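Local coordinates for CRISPR-associated endonuclease Cas9 (Campylobacter jejuni subsp. jejuni serotype O:2, PDB 5X2H), which is an RNA-guided endonuclease of bacterial adaptive immunity that uses crRNA and tracrRNA and, in its natural form, cleaves both strands of invading DNA with RuvC-like and HNH domains, at residues E360-I365 against A377-Y381; A714-S718 against F763-V768; F757-N761 against L770-K774. The contacts are given in a common frame with arbitrary orientation. Residues are numbered along the deposited sequence.

Contact 1: residues E360-I365 against A377-Y381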
loop_
_atom_site.group_PDB
_atom_site.type_symbol
_atom_site.label_atom_id
_atom_site.label_comp_id
_atom_site.label_asym_id
_atom_site.label_seq_id
_atom_site.Cartn_x
_atom_site.Cartn_y
_atom_site.Cartn_z
ATOM N N GLU A 360 30.024 -6.978 10.495
ATOM C CA GLU A 360 28.844 -7.054 11.349
ATOM C C GLU A 360 28.476 -5.688 11.915
ATOM O O GLU A 360 27.296 -5.426 12.177
ATOM C CB GLU A 360 29.082 -8.057 12.477
ATOM C CG GLU A 360 27.988 -9.103 12.632
ATOM C CD GLU A 360 27.642 -9.783 11.321
ATOM O OE1 GLU A 360 26.449 -9.788 10.951
ATOM O OE2 GLU A 360 28.564 -10.304 10.656
ATOM N N ILE A 361 29.463 -4.811 12.107
ATOM C CA ILE A 361 29.181 -3.468 12.609
ATOM C C ILE A 361 28.450 -2.649 11.551
ATOM O O ILE A 361 27.467 -1.960 11.848
ATOM C CB ILE A 361 30.482 -2.780 13.059
ATOM C CG1 ILE A 361 30.915 -3.291 14.433
ATOM C CG2 ILE A 361 30.310 -1.267 13.091
ATOM C CD1 ILE A 361 32.302 -2.851 14.831
ATOM N N ALA A 362 28.920 -2.711 10.302
ATOM C CA ALA A 362 28.273 -1.963 9.230
ATOM C C ALA A 362 26.831 -2.414 9.036
ATOM O O ALA A 362 25.951 -1.599 8.733
ATOM C CB ALA A 362 29.064 -2.113 7.932
ATOM N N LYS A 363 26.572 -3.712 9.206
ATOM C CA LYS A 363 25.201 -4.212 9.162
ATOM C C LYS A 363 24.350 -3.576 10.254
ATOM O O LYS A 363 23.211 -3.165 10.005
ATOM C CB LYS A 363 25.204 -5.733 9.300
ATOM C CG LYS A 363 23.829 -6.377 9.313
ATOM C CD LYS A 363 23.827 -7.599 10.218
ATOM C CE LYS A 363 23.055 -8.752 9.604
ATOM N NZ LYS A 363 21.639 -8.397 9.333
ATOM N N ASP A 364 24.890 -3.484 11.473
ATOM C CA ASP A 364 24.144 -2.879 12.572
ATOM C C ASP A 364 23.885 -1.400 12.319
ATOM O O ASP A 364 22.793 -0.902 12.606
ATOM C CB ASP A 364 24.896 -3.075 13.890
ATOM C CG ASP A 364 24.909 -4.520 14.343
ATOM O OD1 ASP A 364 23.946 -5.251 14.029
ATOM O OD2 ASP A 364 25.883 -4.926 15.014
ATOM N N ILE A 365 24.876 -0.683 11.785
ATOM C CA ILE A 365 24.673 0.727 11.468
ATOM C C ILE A 365 23.639 0.878 10.359
ATOM O O ILE A 365 22.827 1.811 10.370
ATOM C CB ILE A 365 26.013 1.388 11.092
ATOM C CG1 ILE A 365 27.023 1.237 12.232
ATOM C CG2 ILE A 365 25.807 2.860 10.762
ATOM C CD1 ILE A 365 28.375 1.867 11.944
ATOM N N ALA A 377 24.070 -2.162 20.651
ATOM C CA ALA A 377 24.534 -3.221 19.760
ATOM C C ALA A 377 26.036 -3.121 19.522
ATOM O O ALA A 377 26.735 -4.140 19.511
ATOM C CB ALA A 377 23.775 -3.165 18.436
ATOM N N LEU A 378 26.547 -1.902 19.323
ATOM C CA LEU A 378 27.985 -1.719 19.144
ATOM C C LEU A 378 28.752 -2.086 20.411
ATOM O O LEU A 378 29.885 -2.574 20.330
ATOM C CB LEU A 378 28.283 -0.270 18.734
ATOM C CG LEU A 378 27.685 0.289 17.431
ATOM C CD1 LEU A 378 27.765 1.813 17.396
ATOM C CD2 LEU A 378 28.372 -0.298 16.206
ATOM N N ALA A 379 28.141 -1.888 21.583
ATOM C CA ALA A 379 28.829 -2.113 22.852
ATOM C C ALA A 379 29.230 -3.572 23.054
ATOM O O ALA A 379 30.215 -3.843 23.752
ATOM C CB ALA A 379 27.948 -1.642 24.007
ATOM N N LYS A 380 28.507 -4.513 22.445
ATOM C CA LYS A 380 28.886 -5.919 22.485
ATOM C C LYS A 380 30.201 -6.208 21.764
ATOM O O LYS A 380 30.645 -7.362 21.768
ATOM C CB LYS A 380 27.772 -6.782 21.884
ATOM N N TYR A 381 30.836 -5.209 21.148
ATOM C CA TYR A 381 32.095 -5.405 20.446
ATOM C C TYR A 381 33.203 -4.611 21.125
ATOM O O TYR A 381 32.966 -3.547 21.701
ATOM C CB TYR A 381 31.989 -4.987 18.971
ATOM C CG TYR A 381 31.005 -5.804 18.165
ATOM C CD1 TYR A 381 30.860 -7.167 18.388
ATOM C CD2 TYR A 381 30.212 -5.212 17.190
ATOM C CE1 TYR A 381 29.957 -7.916 17.658
ATOM C CE2 TYR A 381 29.306 -5.952 16.456
ATOM C CZ TYR A 381 29.183 -7.304 16.694
ATOM O OH TYR A 381 28.285 -8.054 15.973
#
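Residues 360-365 are continuous alpha helix, with Asp364 N hydrogen-bonded to Glu360 O at 3.2 Å and Ile365 N to Ile361 O at 2.9 Å. In 377-381 the last turn of the next helix gives way to an extended residue: Tyr381 N still reaches Leu378 O at 2.9 Å, but Tyr381 itself has phi/psi of -116/149. The backbones stay well apart, the nearest CA pairs being Ile361 to Leu378 at 6.9 Å and Asp364 to Ala377 at 7.2 Å, so side chains fill the gap and no hydrogen bond crosses it. This is the packing of two consecutive helices, 355-367 and 371-379, in the helical recognition lobe characteristic of Cas9. Leu378 CD2 lies 3.8 Å from Ile361 CG2 and 4.5 Å from Ile365 CG1, and helix 385-391 covers this apolar patch through Leu391, which touches all three. Tyr381, with chi1 m, leans back over the first helix: its CD2 is 3.4 Å from Ile361 CG1, its CE2 3.9 Å from Asp364 OD2, and its OH 3.5 Å from Glu360 CG, while the Glu360 carboxylate turns away. Asp364 also passes Ala377, OD2 to CB, at 4.4 Å.

Contact 2: residues A714-S718 against F763-V768; sequences AVARS and FTSSTV. With nucleotides of chain C; nucleotides of chain D.
This is a loop-to-loop contact at the DNA-binding edge of the C-terminal PAM-interacting region: 714-718, leaving strand 713-714 at Ala714, runs beside the end of strand 756-764 and the hairpin turn after it. Both backbones advance in the same sense, Val715 CA 6.6 Å from Ser765 CA and Arg717 CA 6.5 Å from Thr767 CA. Residues 715-718 are extended (phi -65 to -118, psi 137 to 162). Opposite them, Ser765 and Ser766 bend at helical angles near -70/-33, Thr767 sits at -112/6, and Val768 is left-handed at 49/49; a weak hydrogen bond, Thr767 N to Thr764 O at 3.4 Å, spans the bend. Val715 (chi1 t) is the apolar centre: CG1 meets Val768 CG2 at 3.7 Å and Ser765 O at 3.2 Å, and CG2 meets the edge of Phe763 at CZ, 4.0 Å. Arg717 (chi1 m, chi2 and chi3 t) stretches past Val768, CG to CG2 3.7 Å; one guanidinium face lies on Thr767 CA and Ser766 O and the other faces N4 of DC1 of chain C, 3.2 Å from CZ. Ser766 OG hydrogen-bonds to an adenine N7. Two waters bridge the loops: one accepts from Ser718 N (2.5 Å to the water oxygen) and donates to Ser766 O (3.2 Å), the other likewise accepts from Arg717 NE (2.5 Å) and donates to Thr767 O (3.0 Å).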
loop_
_atom_site.group_PDB
_atom_site.type_symbol
_atom_site.label_atom_id
_atom_site.label_comp_id
_atom_site.label_asym_id
_atom_site.label_seq_id
_atom_site.Cartn_x
_atom_site.Cartn_y
_atom_site.Cartn_z
ATOM N N ALA A 714 -35.669 -7.122 6.817
ATOM C CA ALA A 714 -35.663 -6.815 5.395
ATOM C C ALA A 714 -36.208 -5.416 5.144
ATOM O O ALA A 714 -37.096 -4.935 5.853
ATOM C CB ALA A 714 -36.487 -7.843 4.616
ATOM N N VAL A 715 -35.672 -4.770 4.109
ATOM C CA VAL A 715 -36.045 -3.397 3.800
ATOM C C VAL A 715 -37.485 -3.341 3.310
ATOM O O VAL A 715 -37.928 -4.179 2.511
ATOM C CB VAL A 715 -35.086 -2.800 2.756
ATOM C CG1 VAL A 715 -35.484 -1.364 2.424
ATOM C CG2 VAL A 715 -33.650 -2.859 3.262
ATOM N N ALA A 716 -38.225 -2.349 3.795
ATOM C CA ALA A 716 -39.557 -2.031 3.305
ATOM C C ALA A 716 -39.542 -0.621 2.737
ATOM O O ALA A 716 -38.881 0.268 3.284
ATOM C CB ALA A 716 -40.605 -2.144 4.416
ATOM N N ARG A 717 -40.258 -0.418 1.634
ATOM C CA ARG A 717 -40.308 0.905 1.027
ATOM C C ARG A 717 -41.002 1.891 1.957
ATOM O O ARG A 717 -41.877 1.527 2.747
ATOM C CB ARG A 717 -41.025 0.851 -0.318
ATOM C CG ARG A 717 -40.114 0.524 -1.480
ATOM C CD ARG A 717 -40.876 0.600 -2.778
ATOM N NE ARG A 717 -40.008 0.861 -3.920
ATOM C CZ ARG A 717 -39.563 2.068 -4.257
ATOM N NH1 ARG A 717 -39.892 3.131 -3.533
ATOM N NH2 ARG A 717 -38.790 2.214 -5.322
ATOM N N SER A 718 -40.603 3.154 1.860
ATOM C CA SER A 718 -41.067 4.186 2.772
ATOM C C SER A 718 -41.825 5.275 2.027
ATOM O O SER A 718 -41.710 5.428 0.808
ATOM C CB SER A 718 -39.898 4.819 3.538
ATOM O OG SER A 718 -39.589 4.073 4.697
ATOM N N PHE A 763 -27.493 -3.713 -4.442
ATOM C CA PHE A 763 -28.850 -3.665 -3.922
ATOM C C PHE A 763 -29.090 -2.251 -3.411
ATOM O O PHE A 763 -28.333 -1.759 -2.569
ATOM C CB PHE A 763 -29.049 -4.699 -2.812
ATOM C CG PHE A 763 -30.278 -4.468 -1.979
ATOM C CD1 PHE A 763 -31.539 -4.676 -2.511
ATOM C CD2 PHE A 763 -30.170 -4.048 -0.660
ATOM C CE1 PHE A 763 -32.675 -4.462 -1.750
ATOM C CE2 PHE A 763 -31.302 -3.835 0.108
ATOM C CZ PHE A 763 -32.557 -4.046 -0.440
ATOM N N THR A 764 -30.118 -1.593 -3.940
ATOM C CA THR A 764 -30.420 -0.210 -3.578
ATOM C C THR A 764 -31.496 -0.222 -2.498
ATOM O O THR A 764 -32.649 -0.584 -2.761
ATOM C CB THR A 764 -30.857 0.583 -4.806
ATOM O OG1 THR A 764 -29.854 0.472 -5.823
ATOM C CG2 THR A 764 -31.040 2.054 -4.456
ATOM N N SER A 765 -31.117 0.171 -1.280
ATOM C CA SER A 765 -32.017 0.021 -0.141
ATOM C C SER A 765 -33.187 0.992 -0.203
ATOM O O SER A 765 -34.278 0.672 0.279
ATOM C CB SER A 765 -31.249 0.209 1.168
ATOM O OG SER A 765 -30.729 1.522 1.266
ATOM N N SER A 766 -32.991 2.174 -0.787
ATOM C CA SER A 766 -34.090 3.132 -0.851
ATOM C C SER A 766 -35.214 2.640 -1.758
ATOM O O SER A 766 -36.391 2.892 -1.471
ATOM C CB SER A 766 -33.578 4.493 -1.317
ATOM O OG SER A 766 -32.947 4.406 -2.580
ATOM N N THR A 767 -34.889 1.933 -2.839
ATOM C CA THR A 767 -35.904 1.438 -3.762
ATOM C C THR A 767 -36.052 -0.078 -3.755
ATOM O O THR A 767 -36.806 -0.608 -4.578
ATOM C CB THR A 767 -35.613 1.913 -5.193
ATOM O OG1 THR A 767 -34.307 1.483 -5.597
ATOM C CG2 THR A 767 -35.711 3.435 -5.281
ATOM N N VAL A 768 -35.364 -0.784 -2.851
ATOM C CA VAL A 768 -35.468 -2.236 -2.701
ATOM C C VAL A 768 -35.326 -2.895 -4.068
ATOM O O VAL A 768 -36.143 -3.738 -4.455
ATOM C CB VAL A 768 -36.795 -2.632 -2.019
ATOM C CG1 VAL A 768 -36.723 -4.052 -1.463
ATOM C CG2 VAL A 768 -37.140 -1.648 -0.906
ATOM O "O5'" DC C 1 -43.184 -5.254 -8.481
ATOM C "C5'" DC C 1 -43.066 -3.846 -8.362
ATOM C "C4'" DC C 1 -42.750 -3.217 -9.706
ATOM O "O4'" DC C 1 -43.044 -1.797 -9.655
ATOM C "C3'" DC C 1 -41.296 -3.311 -10.147
ATOM O "O3'" DC C 1 -41.234 -3.285 -11.571
ATOM C "C2'" DC C 1 -40.704 -2.048 -9.531
ATOM C "C1'" DC C 1 -41.845 -1.053 -9.733
ATOM N N1 DC C 1 -41.900 0.018 -8.701
ATOM C C2 DC C 1 -41.606 1.338 -9.057
ATOM O O2 DC C 1 -41.296 1.590 -10.225
ATOM N N3 DC C 1 -41.671 2.306 -8.106
ATOM C C4 DC C 1 -42.010 1.992 -6.854
ATOM N N4 DC C 1 -42.058 2.978 -5.953
ATOM C C5 DC C 1 -42.315 0.651 -6.473
ATOM C C6 DC C 1 -42.250 -0.295 -7.419
ATOM P P DT C 2 -39.825 -3.243 -12.343
ATOM O OP1 DT C 2 -40.045 -3.816 -13.690
ATOM O OP2 DT C 2 -38.783 -3.815 -11.458
ATOM O "O5'" DT C 2 -39.529 -1.684 -12.506
ATOM C "C5'" DT C 2 -38.348 -1.249 -13.154
ATOM C "C4'" DT C 2 -38.589 0.067 -13.862
ATOM O "O4'" DT C 2 -39.132 1.028 -12.921
ATOM C "C3'" DT C 2 -37.349 0.724 -14.437
ATOM O "O3'" DT C 2 -37.710 1.507 -15.557
ATOM C "C2'" DT C 2 -36.878 1.592 -13.275
ATOM C "C1'" DT C 2 -38.209 2.078 -12.715
ATOM N N1 DT C 2 -38.175 2.386 -11.257
ATOM C C2 DT C 2 -38.096 3.699 -10.844
ATOM O O2 DT C 2 -38.037 4.642 -11.613
ATOM N N3 DT C 2 -38.081 3.871 -9.488
ATOM C C4 DT C 2 -38.140 2.883 -8.522
ATOM O O4 DT C 2 -38.125 3.138 -7.324
ATOM C C5 DT C 2 -38.225 1.530 -9.023
ATOM C C7 DT C 2 -38.293 0.373 -8.069
ATOM C C6 DT C 2 -38.241 1.352 -10.351
ATOM P P DA D 4 -26.778 2.949 2.264
ATOM O OP1 DA D 4 -26.673 3.249 3.712
ATOM O OP2 DA D 4 -27.324 1.656 1.782
ATOM O "O5'" DA D 4 -27.657 4.077 1.564
ATOM C "C5'" DA D 4 -27.328 5.441 1.724
ATOM C "C4'" DA D 4 -28.296 6.292 0.934
ATOM O "O4'" DA D 4 -27.862 6.366 -0.457
ATOM C "C3'" DA D 4 -29.730 5.736 0.887
ATOM O "O3'" DA D 4 -30.652 6.799 0.923
ATOM C "C2'" DA D 4 -29.760 5.059 -0.474
ATOM C "C1'" DA D 4 -28.977 6.086 -1.259
ATOM N N9 DA D 4 -28.571 5.653 -2.591
ATOM C C8 DA D 4 -28.385 4.373 -3.033
ATOM N N7 DA D 4 -28.060 4.296 -4.303
ATOM C C5 DA D 4 -28.054 5.619 -4.723
ATOM C C6 DA D 4 -27.795 6.223 -5.971
ATOM N N6 DA D 4 -27.470 5.534 -7.069
ATOM N N1 DA D 4 -27.870 7.570 -6.043
ATOM C C2 DA D 4 -28.197 8.256 -4.944
ATOM N N3 DA D 4 -28.468 7.800 -3.724
ATOM C C4 DA D 4 -28.374 6.463 -3.681
HETATM O O HOH W 1 -39.704 -1.425 -4.987
HETATM O O HOH W 2 -38.853 3.956 0.234
#

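Contact 3: residues F757-N761 against L770-K774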
loop_
_atom_site.group_PDB
_atom_site.type_symbol
_atom_site.label_atom_id
_atom_site.label_comp_id
_atom_site.label_asym_id
_atom_site.label_seq_id
_atom_site.Cartn_x
_atom_site.Cartn_y
_atom_site.Cartn_z
ATOM N N PHE A 757 -29.370 -15.017 -17.186
ATOM C CA PHE A 757 -28.205 -14.968 -16.313
ATOM C C PHE A 757 -27.625 -13.560 -16.335
ATOM O O PHE A 757 -27.298 -13.035 -17.404
ATOM C CB PHE A 757 -27.150 -15.979 -16.756
ATOM C CG PHE A 757 -27.530 -17.409 -16.503
ATOM C CD1 PHE A 757 -27.395 -17.960 -15.239
ATOM C CD2 PHE A 757 -28.009 -18.207 -17.531
ATOM C CE1 PHE A 757 -27.736 -19.279 -15.000
ATOM C CE2 PHE A 757 -28.353 -19.527 -17.298
ATOM C CZ PHE A 757 -28.213 -20.064 -16.032
ATOM N N VAL A 758 -27.502 -12.948 -15.158
ATOM C CA VAL A 758 -26.917 -11.621 -15.021
ATOM C C VAL A 758 -25.998 -11.623 -13.808
ATOM O O VAL A 758 -26.102 -12.472 -12.920
ATOM C CB VAL A 758 -27.987 -10.516 -14.871
ATOM C CG1 VAL A 758 -28.886 -10.458 -16.108
ATOM C CG2 VAL A 758 -28.808 -10.745 -13.610
ATOM N N TYR A 759 -25.086 -10.656 -13.780
ATOM C CA TYR A 759 -24.237 -10.437 -12.617
ATOM C C TYR A 759 -24.905 -9.423 -11.696
ATOM O O TYR A 759 -25.283 -8.331 -12.137
ATOM C CB TYR A 759 -22.848 -9.951 -13.029
ATOM C CG TYR A 759 -21.901 -11.054 -13.443
ATOM C CD1 TYR A 759 -21.405 -11.957 -12.512
ATOM C CD2 TYR A 759 -21.490 -11.182 -14.762
ATOM C CE1 TYR A 759 -20.532 -12.965 -12.887
ATOM C CE2 TYR A 759 -20.618 -12.183 -15.145
ATOM C CZ TYR A 759 -20.143 -13.071 -14.205
ATOM O OH TYR A 759 -19.278 -14.069 -14.587
ATOM N N TYR A 760 -25.064 -9.790 -10.429
ATOM C CA TYR A 760 -25.537 -8.848 -9.427
ATOM C C TYR A 760 -24.454 -7.812 -9.152
ATOM O O TYR A 760 -23.289 -8.162 -8.944
ATOM C CB TYR A 760 -25.916 -9.596 -8.146
ATOM C CG TYR A 760 -26.019 -8.727 -6.911
ATOM C CD1 TYR A 760 -27.213 -8.107 -6.568
ATOM C CD2 TYR A 760 -24.922 -8.541 -6.077
ATOM C CE1 TYR A 760 -27.309 -7.317 -5.437
ATOM C CE2 TYR A 760 -25.005 -7.753 -4.949
ATOM C CZ TYR A 760 -26.198 -7.143 -4.632
ATOM O OH TYR A 760 -26.277 -6.358 -3.505
ATOM N N ASN A 761 -24.833 -6.535 -9.163
ATOM C CA ASN A 761 -23.896 -5.442 -8.911
ATOM C C ASN A 761 -24.164 -4.701 -7.615
ATOM O O ASN A 761 -23.220 -4.349 -6.907
ATOM C CB ASN A 761 -23.919 -4.434 -10.067
ATOM C CG ASN A 761 -23.290 -4.980 -11.330
ATOM O OD1 ASN A 761 -22.509 -5.930 -11.293
ATOM N ND2 ASN A 761 -23.623 -4.372 -12.460
ATOM N N LEU A 770 -32.486 -3.951 -7.617
ATOM C CA LEU A 770 -31.186 -4.469 -8.006
ATOM C C LEU A 770 -30.601 -3.668 -9.159
ATOM O O LEU A 770 -31.326 -3.093 -9.978
ATOM C CB LEU A 770 -31.272 -5.937 -8.429
ATOM C CG LEU A 770 -31.725 -6.989 -7.422
ATOM C CD1 LEU A 770 -31.835 -8.346 -8.109
ATOM C CD2 LEU A 770 -30.793 -7.067 -6.224
ATOM N N ILE A 771 -29.274 -3.644 -9.208
ATOM C CA ILE A 771 -28.517 -3.252 -10.388
ATOM C C ILE A 771 -27.811 -4.504 -10.886
ATOM O O ILE A 771 -27.103 -5.169 -10.118
ATOM C CB ILE A 771 -27.509 -2.134 -10.078
ATOM C CG1 ILE A 771 -28.235 -0.829 -9.730
ATOM C CG2 ILE A 771 -26.544 -1.948 -11.243
ATOM C CD1 ILE A 771 -27.301 0.283 -9.235
ATOM N N VAL A 772 -28.026 -4.851 -12.156
ATOM C CA VAL A 772 -27.434 -6.043 -12.747
ATOM C C VAL A 772 -26.812 -5.669 -14.085
ATOM O O VAL A 772 -27.125 -4.634 -14.677
ATOM C CB VAL A 772 -28.459 -7.186 -12.930
ATOM C CG1 VAL A 772 -29.163 -7.503 -11.617
ATOM C CG2 VAL A 772 -29.467 -6.832 -14.005
ATOM N N SER A 773 -25.922 -6.534 -14.565
ATOM C CA SER A 773 -25.193 -6.268 -15.796
ATOM C C SER A 773 -25.036 -7.555 -16.591
ATOM O O SER A 773 -25.126 -8.662 -16.053
ATOM C CB SER A 773 -23.820 -5.647 -15.511
ATOM O OG SER A 773 -23.058 -6.489 -14.668
ATOM N N LYS A 774 -24.803 -7.392 -17.889
ATOM C CA LYS A 774 -24.602 -8.524 -18.780
ATOM C C LYS A 774 -23.150 -8.979 -18.711
ATOM O O LYS A 774 -22.238 -8.158 -18.597
ATOM C CB LYS A 774 -24.982 -8.143 -20.211
ATOM C CG LYS A 774 -24.980 -9.295 -21.206
ATOM C CD LYS A 774 -25.765 -8.923 -22.455
ATOM C CE LYS A 774 -25.736 -10.023 -23.502
ATOM N NZ LYS A 774 -24.462 -10.025 -24.267
#
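Three backbone hydrogen bonds hold strand 757-761 to strand 770-773. Tyr759 and Ser773 form an antiparallel hydrogen-bonded pair: Tyr759 N gives to Ser773 O at 3.0 Å, nearly straight at 168°, and Ser773 N returns the bond to Tyr759 O at 3.1 Å and 147°. Tyr759 O also takes a CA-H...O contact from Val772 CA at 3.2 Å. The third hydrogen bond runs from Asn761 N to Ile771 O at 2.8 Å. Asn761 has phi/psi of -113/-40, off the extended line, and Ile771 is also backbone-hydrogen-bonded to Ala762, a pattern consistent with a classic beta bulge.

Tyr760 and Val772 are the intervening non-hydrogen-bonded pair, 4.7 Å apart at CA. The backbone of Tyr760 looks the other way, hydrogen-bonding with Asp742 and Ser743, while Val758 pairs with Ile745; on the far flank, Leu770 hydrogen-bonds with Ile803. Each strand thus has a hydrogen-bonding neighbour on both sides.

Among the side chains, Tyr759 OH is hydrogen-bonded to Val626 O and Lys628 N, and Lys774 NZ forms a salt bridge with Asp776. Ser773 OG lies near the end of the Asn761 side chain. On the face of Val758, Tyr760 and Val772 the contacts are apolar: Val758 CG2 lies 3.6 Å from Val772 CB, and the Tyr760 ring edge meets Leu770 at CE1 to CD2, 3.6 Å. Asn761 CB rests 3.8 Å from Ile771 CG2. With the short strand axes at 136°, 44° from exactly antiparallel, this is a strongly twisted beta hairpin inside the antiparallel sheet of the PAM-interacting region.

Following the chain, contact 1 comes first and closes a short loop, bringing helix 371-379 back onto helix 355-367 in the helical lobe. It is finished long before the other two begin and lies on the opposite side of the chain's centre, its centre about 65 Å from that of contact 2 and about 61 Å from that of contact 3. Contacts 2 and 3 cross: the order is 714-718, 757-761, 763-768, 770-774. Contact 3 zips the hairpin of strands 756-764 and 769-773, and contact 2 joins the turn of that same hairpin to the earlier loop at the DNA. Their centres are about 17 Å apart, and they touch where Thr764 OG1 packs against Ile771 CD1 at 4.3 Å.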